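Periplasmic binding protein (PDB 2R79) binds heme in the periplasm of Pseudomonas aeruginosa, probably delivering it to a heme transporter of the inner membrane. Local coordinates at the interface of chains A and B. Sequence-based numbering; all coordinates share one arbitrary frame. Chains: chain A/B, Periplasmic binding protein.

The interface of chains A and B. Residues chain A 40-43; chain B 150-151, 204.
A:Pro42 lays its ring against B:Ala151 and the side-chain amide of B:Asn150, in a small, water-bridged patch of a two-fold symmetric interface between copies of the heme-binding protein. CB of B:Ala151 lies 3.9 Å from CG of A:Pro42, with CD about as near; the adjacent ring carbon, A:Pro42 CB, meets B:Asn150 OD1. A rigid proline offers a compact apolar surface in a fixed shape, and alanine's short side chain probably lets the two backbones come close. The same methyl, B:Ala151 CB, lies 3.7 Å from the backbone O of A:Gln40, a van der Waals contact. B:Ser204 packs its CB near the carbonyl oxygens of A:Gln40 and A:Leu41.

Among the residues described, the polar links joining the chains pass through two waters. With chi1 at -170° the amide of B:Asn150 extends away from its own backbone N and turns a face obliquely to CA and CB of A:Pro42. B:Asn150 ND2 lies 2.9 Å from water 2. The backbone N of A:Ser43 also bonds this water, at 2.7 Å; both N-H bonds are bent, about 145° at H. The small hydroxyl of B:Ser204, its OG anti to its carbonyl carbon (chi1 -42°), helps to fix water 2. B:Asn150 OD1 and A:Ser43 O share water 1, so asparagine pairs with both backbone polar atoms of one serine.

The pairing may reflect crystal packing. Chain A contributes the loop following 3-10 helix 36-40; chain B contributes the end of strand 143-150, the loop after it, and the loop after strand 197-202.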
ATOM      1  N   GLN A  40       5.274  -5.457 -19.739  1.00 32.26           N
ATOM      2  CA  GLN A  40       5.918  -4.233 -20.196  1.00 33.09           C
ATOM      3  C   GLN A  40       6.563  -4.369 -21.578  1.00 32.80           C
ATOM      4  O   GLN A  40       7.207  -3.440 -22.064  1.00 32.18           O
ATOM      5  CB  GLN A  40       6.950  -3.770 -19.158  1.00 33.51           C
ATOM      6  CG  GLN A  40       6.324  -3.524 -17.789  1.00 35.96           C
ATOM      7  CD  GLN A  40       7.329  -3.140 -16.722  1.00 36.65           C
ATOM      8  OE1 GLN A  40       7.748  -1.986 -16.629  1.00 37.40           O
ATOM      9  NE2 GLN A  40       7.726  -4.114 -15.910  1.00 37.02           N
ATOM     10  N   LEU A  41       6.394  -5.525 -22.212  1.00 30.55           N
ATOM     11  CA  LEU A  41       6.951  -5.726 -23.545  1.00 30.15           C
ATOM     12  C   LEU A  41       5.910  -5.319 -24.582  1.00 29.22           C
ATOM     13  O   LEU A  41       4.730  -5.208 -24.269  1.00 28.87           O
ATOM     14  CB  LEU A  41       7.328  -7.197 -23.768  1.00 28.72           C
ATOM     15  CG  LEU A  41       8.563  -7.763 -23.070  1.00 30.28           C
ATOM     16  CD1 LEU A  41       8.670  -9.232 -23.397  1.00 30.73           C
ATOM     17  CD2 LEU A  41       9.823  -7.031 -23.520  1.00 30.75           C
ATOM     18  N   PRO A  42       6.335  -5.079 -25.831  1.00 30.57           N
ATOM     19  CA  PRO A  42       5.380  -4.695 -26.875  1.00 30.86           C
ATOM     20  C   PRO A  42       4.278  -5.752 -26.970  1.00 32.75           C
ATOM     21  O   PRO A  42       4.538  -6.939 -26.778  1.00 34.60           O
ATOM     22  CB  PRO A  42       6.244  -4.663 -28.132  1.00 30.23           C
ATOM     23  CG  PRO A  42       7.585  -4.264 -27.610  1.00 29.96           C
ATOM     24  CD  PRO A  42       7.714  -5.087 -26.351  1.00 29.43           C
ATOM     25  N   SER A  43       3.054  -5.332 -27.266  1.00 33.26           N
ATOM     26  CA  SER A  43       1.950  -6.278 -27.368  1.00 35.11           C
ATOM     27  C   SER A  43       1.530  -6.569 -28.803  1.00 36.51           C
ATOM     28  O   SER A  43       1.422  -5.661 -29.622  1.00 38.87           O
ATOM     29  CB  SER A  43       0.740  -5.765 -26.590  1.00 34.59           C
ATOM     30  OG  SER A  43      -0.398  -6.570 -26.842  1.00 33.60           O
TER
ATOM     31  N   ASN B 150       5.917   2.682 -27.914  1.00 23.50           N
ATOM     32  CA  ASN B 150       5.502   1.302 -27.686  1.00 26.18           C
ATOM     33  C   ASN B 150       6.665   0.677 -26.933  1.00 27.00           C
ATOM     34  O   ASN B 150       7.606   0.158 -27.541  1.00 28.85           O
ATOM     35  CB  ASN B 150       5.302   0.575 -29.020  1.00 26.85           C
ATOM     36  CG  ASN B 150       4.631  -0.778 -28.853  1.00 29.12           C
ATOM     37  OD1 ASN B 150       4.516  -1.552 -29.805  1.00 34.37           O
ATOM     38  ND2 ASN B 150       4.181  -1.065 -27.645  1.00 27.36           N
ATOM     39  N   ALA B 151       6.603   0.730 -25.611  1.00 25.61           N
ATOM     40  CA  ALA B 151       7.680   0.203 -24.798  1.00 25.27           C
ATOM     41  C   ALA B 151       8.941   0.954 -25.225  1.00 26.35           C
ATOM     42  O   ALA B 151      10.015   0.368 -25.372  1.00 25.56           O
ATOM     43  CB  ALA B 151       7.840  -1.291 -25.024  1.00 25.04           C
ATOM     44  N   SER B 204       2.705   0.801 -23.457  1.00 31.64           N
ATOM     45  CA  SER B 204       3.035  -0.261 -22.509  1.00 34.42           C
ATOM     46  C   SER B 204       3.722   0.139 -21.204  1.00 34.08           C
ATOM     47  O   SER B 204       3.550  -0.530 -20.189  1.00 34.86           O
ATOM     48  CB  SER B 204       3.922  -1.298 -23.201  1.00 35.24           C
ATOM     49  OG  SER B 204       3.461  -1.575 -24.509  1.00 41.54           O
TER
HETATM   50  O   HOH W   1       3.161  -4.128 -30.793  1.00 42.96           O
HETATM   51  O   HOH W   2       2.159  -2.830 -26.678  1.00 48.43           O